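Local coordinates for protein transcriptional regulator (Thermus thermophilus, PDB 2H0A) that probably acts as a CcpA-like transcriptional regulator, its periplasmic-binding-protein-like fold being of the kind that senses small effectors in this family, at residues R208-F220 and A224-M236. Sequence-based numbering, arbitrary orientation.
Sequences RDVRVLGFDGHPF and AGLSTIAQPVEAM
The Phe215 ring carries Ile229 over one face, where Ile229 CB stands 4.0 Å from the ring centroid in a CH-pi contact and Ile229 CG2 packs on Phe215 CE2. At the ring's edge, near its plane, lies Gln231 NE2, 3.8 Å from Phe215 CE1, with the amide turned 64° against the ring. With Phe215 CG anti to the backbone N (chi1 -160°), the ring lies across Ile229. The same Gln231 NE2 makes a weak, bent bond to Asp216 OD1, the amide and carboxylate lying alongside one another with planes 24° apart. An alanine in place of Phe215 is likely to uncover the flank of Ile229 and leave the Gln231 amide freer to turn. Beneath the side chains, the two strands run parallel: Gly214 N gives a nearly straight bond to Ser227 O (3.0 Å), Ile229 N donates a more bent one to Gly214 O, and Asp216 N reaches Ile229 O (2.9 Å). On the sheet face away from Phe215, Thr228 OG1 is hydrogen-bonded chiefly to Asp189, at the start of helix 189-200, and takes only a weak bond from Gly217 N. Close by, Thr228 CG2 touches Gly217 CA at 3.5 Å. Back along the strands, Leu226 CD1 packs on Val212 CG1 (3.8 Å). Gly217 has a positive phi, which by itself favours glycine. Strands 210-215 and 227-230, joined through the short helix 220-224, form a beta-alpha-beta unit in the largely parallel sheet of one lobe of the periplasmic-binding-protein-like fold.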
ATOM      1  N   ARG A 208      30.643  -5.796  -4.690  1.00 75.45           N
ATOM      2  CA  ARG A 208      31.136  -5.380  -3.387  1.00 77.66           C
ATOM      3  C   ARG A 208      30.131  -5.695  -2.311  1.00 77.80           C
ATOM      4  O   ARG A 208      30.207  -6.733  -1.663  1.00 80.18           O
ATOM      5  CB  ARG A 208      31.439  -3.885  -3.385  1.00 77.36           C
ATOM      6  CG  ARG A 208      32.550  -3.477  -2.448  1.00 79.15           C
ATOM      7  CD  ARG A 208      33.150  -2.146  -2.896  1.00 81.54           C
ATOM      8  NE  ARG A 208      33.239  -2.018  -4.354  1.00 82.09           N
ATOM      9  CZ  ARG A 208      33.798  -2.911  -5.170  1.00 81.91           C
ATOM     10  NH1 ARG A 208      34.329  -4.028  -4.689  1.00 81.54           N
ATOM     11  NH2 ARG A 208      33.830  -2.681  -6.476  1.00 81.32           N
ATOM     12  N   ASP A 209      29.196  -4.783  -2.100  1.00 77.04           N
ATOM     13  CA  ASP A 209      28.184  -4.979  -1.064  1.00 75.97           C
ATOM     14  C   ASP A 209      27.378  -6.245  -1.296  1.00 71.37           C
ATOM     15  O   ASP A 209      27.849  -7.353  -1.055  1.00 69.49           O
ATOM     16  CB  ASP A 209      27.218  -3.779  -1.005  1.00 81.84           C
ATOM     17  CG  ASP A 209      25.971  -4.047  -0.130  1.00 85.25           C
ATOM     18  OD1 ASP A 209      26.099  -4.205   1.102  1.00 87.60           O
ATOM     19  OD2 ASP A 209      24.854  -4.109  -0.691  1.00 86.77           O
ATOM     20  N   VAL A 210      26.149  -6.068  -1.761  1.00 66.96           N
ATOM     21  CA  VAL A 210      25.264  -7.183  -1.973  1.00 63.42           C
ATOM     22  C   VAL A 210      24.924  -7.430  -3.418  1.00 59.95           C
ATOM     23  O   VAL A 210      25.052  -6.570  -4.280  1.00 58.90           O
ATOM     24  CB  VAL A 210      23.927  -6.996  -1.222  1.00 63.95           C
ATOM     25  N   ARG A 211      24.503  -8.654  -3.671  1.00 56.35           N
ATOM     26  CA  ARG A 211      24.074  -9.059  -4.987  1.00 53.13           C
ATOM     27  C   ARG A 211      22.595  -9.177  -4.707  1.00 50.88           C
ATOM     28  O   ARG A 211      22.204  -9.764  -3.705  1.00 51.43           O
ATOM     29  CB  ARG A 211      24.692 -10.407  -5.346  1.00 53.03           C
ATOM     30  CG  ARG A 211      26.198 -10.364  -5.440  1.00 53.80           C
ATOM     31  CD  ARG A 211      26.731 -11.678  -5.929  1.00 59.64           C
ATOM     32  NE  ARG A 211      27.829 -11.500  -6.875  1.00 65.13           N
ATOM     33  CZ  ARG A 211      29.121 -11.583  -6.569  1.00 67.02           C
ATOM     34  NH1 ARG A 211      29.507 -11.845  -5.327  1.00 66.98           N
ATOM     35  NH2 ARG A 211      30.031 -11.409  -7.515  1.00 68.40           N
ATOM     36  N   VAL A 212      21.770  -8.588  -5.558  1.00 49.11           N
ATOM     37  CA  VAL A 212      20.340  -8.620  -5.328  1.00 45.23           C
ATOM     38  C   VAL A 212      19.601  -9.401  -6.392  1.00 43.66           C
ATOM     39  O   VAL A 212      19.813  -9.219  -7.591  1.00 44.13           O
ATOM     40  CB  VAL A 212      19.757  -7.185  -5.233  1.00 44.41           C
ATOM     41  CG1 VAL A 212      18.307  -7.256  -4.824  1.00 44.57           C
ATOM     42  CG2 VAL A 212      20.530  -6.363  -4.210  1.00 41.93           C
ATOM     43  N   LEU A 213      18.734 -10.287  -5.924  1.00 41.19           N
ATOM     44  CA  LEU A 213      17.930 -11.118  -6.795  1.00 38.55           C
ATOM     45  C   LEU A 213      16.476 -10.933  -6.410  1.00 37.82           C
ATOM     46  O   LEU A 213      16.068 -11.327  -5.319  1.00 37.53           O
ATOM     47  CB  LEU A 213      18.318 -12.585  -6.630  1.00 37.95           C
ATOM     48  CG  LEU A 213      17.547 -13.588  -7.486  1.00 37.02           C
ATOM     49  CD1 LEU A 213      17.728 -13.266  -8.962  1.00 38.40           C
ATOM     50  CD2 LEU A 213      18.050 -14.991  -7.192  1.00 37.31           C
ATOM     51  N   GLY A 214      15.704 -10.321  -7.302  1.00 37.31           N
ATOM     52  CA  GLY A 214      14.292 -10.098  -7.045  1.00 36.36           C
ATOM     53  C   GLY A 214      13.423 -11.222  -7.591  1.00 36.40           C
ATOM     54  O   GLY A 214      13.922 -12.246  -8.043  1.00 34.71           O
ATOM     55  N   PHE A 215      12.111 -11.025  -7.536  1.00 38.11           N
ATOM     56  CA  PHE A 215      11.135 -11.993  -8.021  1.00 38.97           C
ATOM     57  C   PHE A 215      10.121 -11.099  -8.730  1.00 39.58           C
ATOM     58  O   PHE A 215       9.952  -9.956  -8.350  1.00 39.91           O
ATOM     59  CB  PHE A 215      10.632 -12.850  -6.863  1.00 38.73           C
ATOM     60  CG  PHE A 215      10.026 -14.141  -7.291  1.00 39.46           C
ATOM     61  CD1 PHE A 215       8.800 -14.170  -7.946  1.00 39.68           C
ATOM     62  CD2 PHE A 215      10.695 -15.340  -7.053  1.00 40.82           C
ATOM     63  CE1 PHE A 215       8.245 -15.382  -8.361  1.00 40.09           C
ATOM     64  CE2 PHE A 215      10.150 -16.560  -7.465  1.00 40.30           C
ATOM     65  CZ  PHE A 215       8.922 -16.579  -8.120  1.00 38.59           C
ATOM     66  N   ASP A 216       9.470 -11.637  -9.757  1.00 40.87           N
ATOM     67  CA  ASP A 216       8.468 -10.936 -10.571  1.00 42.13           C
ATOM     68  C   ASP A 216       8.821 -10.322 -11.923  1.00 41.58           C
ATOM     69  O   ASP A 216       7.950  -9.868 -12.646  1.00 40.95           O
ATOM     70  CB  ASP A 216       8.023  -9.609  -9.943  1.00 44.13           C
ATOM     71  CG  ASP A 216       6.932  -9.777  -8.887  1.00 47.29           C
ATOM     72  OD1 ASP A 216       6.254 -10.830  -8.829  1.00 49.57           O
ATOM     73  OD2 ASP A 216       6.733  -8.822  -8.110  1.00 48.95           O
ATOM     74  N   GLY A 217      10.102 -10.301 -12.264  1.00 41.37           N
ATOM     75  CA  GLY A 217      10.490  -9.763 -13.553  1.00 42.05           C
ATOM     76  C   GLY A 217       9.792  -8.523 -14.097  1.00 43.85           C
ATOM     77  O   GLY A 217       9.534  -8.419 -15.301  1.00 45.28           O
ATOM     78  N   HIS A 218       9.407  -7.614 -13.208  1.00 43.50           N
ATOM     79  CA  HIS A 218       8.724  -6.394 -13.619  1.00 42.94           C
ATOM     80  C   HIS A 218       9.501  -5.557 -14.618  1.00 45.21           C
ATOM     81  O   HIS A 218      10.729  -5.589 -14.647  1.00 46.09           O
ATOM     82  CB  HIS A 218       8.399  -5.514 -12.413  1.00 40.35           C
ATOM     83  CG  HIS A 218       7.300  -6.048 -11.559  1.00 38.98           C
ATOM     84  ND1 HIS A 218       6.204  -6.697 -12.081  1.00 40.48           N
ATOM     85  CD2 HIS A 218       7.117  -6.014 -10.220  1.00 40.30           C
ATOM     86  CE1 HIS A 218       5.391  -7.043 -11.099  1.00 40.01           C
ATOM     87  NE2 HIS A 218       5.922  -6.640  -9.959  1.00 40.95           N
ATOM     88  N   PRO A 219       8.789  -4.791 -15.455  1.00 46.79           N
ATOM     89  CA  PRO A 219       9.438  -3.942 -16.454  1.00 46.65           C
ATOM     90  C   PRO A 219      10.495  -3.015 -15.845  1.00 46.73           C
ATOM     91  O   PRO A 219      11.578  -2.850 -16.395  1.00 45.78           O
ATOM     92  CB  PRO A 219       8.267  -3.166 -17.051  1.00 46.07           C
ATOM     93  CG  PRO A 219       7.158  -4.165 -16.991  1.00 45.73           C
ATOM     94  CD  PRO A 219       7.323  -4.761 -15.615  1.00 47.18           C
ATOM     95  N   PHE A 220      10.187  -2.419 -14.703  1.00 47.02           N
ATOM     96  CA  PHE A 220      11.135  -1.509 -14.090  1.00 48.31           C
ATOM     97  C   PHE A 220      12.437  -2.180 -13.679  1.00 49.86           C
ATOM     98  O   PHE A 220      13.403  -1.512 -13.318  1.00 49.98           O
ATOM     99  CB  PHE A 220      10.488  -0.800 -12.891  1.00 47.80           C
ATOM    100  CG  PHE A 220      10.248  -1.681 -11.691  1.00 47.28           C
ATOM    101  CD1 PHE A 220      11.310  -2.158 -10.926  1.00 47.83           C
ATOM    102  CD2 PHE A 220       8.951  -1.979 -11.285  1.00 48.30           C
ATOM    103  CE1 PHE A 220      11.081  -2.911  -9.775  1.00 46.42           C
ATOM    104  CE2 PHE A 220       8.713  -2.733 -10.134  1.00 46.30           C
ATOM    105  CZ  PHE A 220       9.781  -3.197  -9.381  1.00 46.71           C
ATOM    106  N   ALA A 224      16.788  -0.787 -13.838  1.00 56.96           N
ATOM    107  CA  ALA A 224      17.433  -0.817 -12.532  1.00 53.23           C
ATOM    108  C   ALA A 224      18.633  -1.753 -12.512  1.00 50.91           C
ATOM    109  O   ALA A 224      19.447  -1.700 -11.597  1.00 51.09           O
ATOM    110  CB  ALA A 224      16.428  -1.238 -11.465  1.00 52.68           C
ATOM    111  N   GLY A 225      18.739  -2.609 -13.524  1.00 48.91           N
ATOM    112  CA  GLY A 225      19.842  -3.550 -13.589  1.00 46.66           C
ATOM    113  C   GLY A 225      19.668  -4.667 -12.575  1.00 45.56           C
ATOM    114  O   GLY A 225      20.631  -5.312 -12.165  1.00 44.43           O
ATOM    115  N   LEU A 226      18.422  -4.896 -12.179  1.00 44.05           N
ATOM    116  CA  LEU A 226      18.088  -5.925 -11.208  1.00 42.52           C
ATOM    117  C   LEU A 226      17.934  -7.324 -11.804  1.00 40.91           C
ATOM    118  O   LEU A 226      17.179  -7.524 -12.753  1.00 42.18           O
ATOM    119  CB  LEU A 226      16.791  -5.539 -10.488  1.00 43.39           C
ATOM    120  CG  LEU A 226      16.148  -6.555  -9.536  1.00 45.24           C
ATOM    121  CD1 LEU A 226      17.142  -6.986  -8.477  1.00 45.75           C
ATOM    122  CD2 LEU A 226      14.922  -5.937  -8.883  1.00 47.36           C
ATOM    123  N   SER A 227      18.657  -8.293 -11.256  1.00 37.71           N
ATOM    124  CA  SER A 227      18.522  -9.662 -11.725  1.00 35.86           C
ATOM    125  C   SER A 227      17.255 -10.114 -11.028  1.00 33.98           C
ATOM    126  O   SER A 227      16.958  -9.648  -9.933  1.00 33.77           O
ATOM    127  CB  SER A 227      19.693 -10.540 -11.265  1.00 36.01           C
ATOM    128  OG  SER A 227      20.938 -10.024 -11.703  1.00 39.29           O
ATOM    129  N   THR A 228      16.503 -11.018 -11.635  1.00 33.59           N
ATOM    130  CA  THR A 228      15.281 -11.460 -10.987  1.00 33.89           C
ATOM    131  C   THR A 228      14.765 -12.772 -11.550  1.00 32.98           C
ATOM    132  O   THR A 228      15.249 -13.254 -12.565  1.00 34.17           O
ATOM    133  CB  THR A 228      14.178 -10.360 -11.112  1.00 34.46           C
ATOM    134  OG1 THR A 228      12.970 -10.799 -10.482  1.00 37.06           O
ATOM    135  CG2 THR A 228      13.888 -10.041 -12.571  1.00 32.03           C
ATOM    136  N   ILE A 229      13.809 -13.361 -10.846  1.00 32.85           N
ATOM    137  CA  ILE A 229      13.151 -14.587 -11.280  1.00 33.74           C
ATOM    138  C   ILE A 229      11.894 -14.015 -11.939  1.00 34.98           C
ATOM    139  O   ILE A 229      10.939 -13.631 -11.256  1.00 33.58           O
ATOM    140  CB  ILE A 229      12.727 -15.478 -10.074  1.00 33.15           C
ATOM    141  CG1 ILE A 229      13.950 -15.862  -9.246  1.00 28.53           C
ATOM    142  CG2 ILE A 229      12.003 -16.724 -10.571  1.00 31.44           C
ATOM    143  CD1 ILE A 229      14.946 -16.677 -10.017  1.00 29.64           C
ATOM    144  N   ALA A 230      11.905 -13.950 -13.265  1.00 36.56           N
ATOM    145  CA  ALA A 230      10.790 -13.371 -14.012  1.00 38.12           C
ATOM    146  C   ALA A 230       9.535 -14.215 -14.211  1.00 37.32           C
ATOM    147  O   ALA A 230       9.609 -15.378 -14.601  1.00 38.00           O
ATOM    148  CB  ALA A 230      11.293 -12.871 -15.375  1.00 38.69           C
ATOM    149  N   GLN A 231       8.389 -13.595 -13.940  1.00 36.94           N
ATOM    150  CA  GLN A 231       7.081 -14.210 -14.113  1.00 36.79           C
ATOM    151  C   GLN A 231       6.466 -13.662 -15.403  1.00 36.61           C
ATOM    152  O   GLN A 231       6.596 -12.480 -15.693  1.00 35.85           O
ATOM    153  CB  GLN A 231       6.134 -13.833 -12.986  1.00 38.81           C
ATOM    154  CG  GLN A 231       6.474 -14.321 -11.609  1.00 42.22           C
ATOM    155  CD  GLN A 231       5.309 -14.092 -10.657  1.00 44.52           C
ATOM    156  OE1 GLN A 231       4.272 -14.751 -10.762  1.00 45.19           O
ATOM    157  NE2 GLN A 231       5.466 -13.142  -9.740  1.00 44.52           N
ATOM    158  N   PRO A 232       5.799 -14.523 -16.197  1.00 37.21           N
ATOM    159  CA  PRO A 232       5.158 -14.107 -17.456  1.00 36.01           C
ATOM    160  C   PRO A 232       3.734 -13.673 -17.139  1.00 35.71           C
ATOM    161  O   PRO A 232       2.770 -14.278 -17.606  1.00 35.36           O
ATOM    162  CB  PRO A 232       5.196 -15.381 -18.285  1.00 36.33           C
ATOM    163  CG  PRO A 232       4.978 -16.454 -17.218  1.00 35.58           C
ATOM    164  CD  PRO A 232       5.859 -15.998 -16.090  1.00 35.76           C
ATOM    165  N   VAL A 233       3.620 -12.621 -16.336  1.00 37.50           N
ATOM    166  CA  VAL A 233       2.333 -12.102 -15.869  1.00 38.58           C
ATOM    167  C   VAL A 233       1.316 -11.710 -16.940  1.00 39.44           C
ATOM    168  O   VAL A 233       0.133 -12.005 -16.806  1.00 39.79           O
ATOM    169  CB  VAL A 233       2.557 -10.918 -14.901  1.00 38.26           C
ATOM    170  CG1 VAL A 233       1.261 -10.541 -14.227  1.00 38.55           C
ATOM    171  CG2 VAL A 233       3.593 -11.297 -13.858  1.00 36.52           C
ATOM    172  N   GLU A 234       1.762 -11.052 -17.999  1.00 40.25           N
ATOM    173  CA  GLU A 234       0.847 -10.674 -19.066  1.00 40.86           C
ATOM    174  C   GLU A 234       0.307 -11.936 -19.725  1.00 39.09           C
ATOM    175  O   GLU A 234      -0.906 -12.089 -19.891  1.00 39.36           O
ATOM    176  CB  GLU A 234       1.555  -9.798 -20.104  1.00 43.36           C
ATOM    177  CG  GLU A 234       2.146  -8.523 -19.529  1.00 48.47           C
ATOM    178  CD  GLU A 234       3.519  -8.734 -18.914  1.00 52.62           C
ATOM    179  OE1 GLU A 234       3.732  -9.780 -18.265  1.00 55.33           O
ATOM    180  OE2 GLU A 234       4.386  -7.845 -19.069  1.00 54.60           O
ATOM    181  N   ALA A 235       1.214 -12.843 -20.083  1.00 37.43           N
ATOM    182  CA  ALA A 235       0.835 -14.110 -20.720  1.00 36.58           C
ATOM    183  C   ALA A 235      -0.133 -14.883 -19.824  1.00 35.37           C
ATOM    184  O   ALA A 235      -1.022 -15.589 -20.313  1.00 34.49           O
ATOM    185  CB  ALA A 235       2.085 -14.949 -21.007  1.00 34.56           C
ATOM    186  N   MET A 236       0.054 -14.751 -18.509  1.00 33.94           N
ATOM    187  CA  MET A 236      -0.813 -15.419 -17.543  1.00 32.59           C
ATOM    188  C   MET A 236      -2.214 -14.811 -17.620  1.00 32.72           C
ATOM    189  O   MET A 236      -3.207 -15.524 -17.539  1.00 31.33           O
ATOM    190  CB  MET A 236      -0.245 -15.275 -16.122  1.00 31.70           C
ATOM    191  CG  MET A 236       1.028 -16.089 -15.861  1.00 29.33           C
ATOM    192  SD  MET A 236       1.736 -15.846 -14.209  1.00 23.58           S
ATOM    193  CE  MET A 236       0.411 -16.485 -13.252  1.00 24.07           C
TER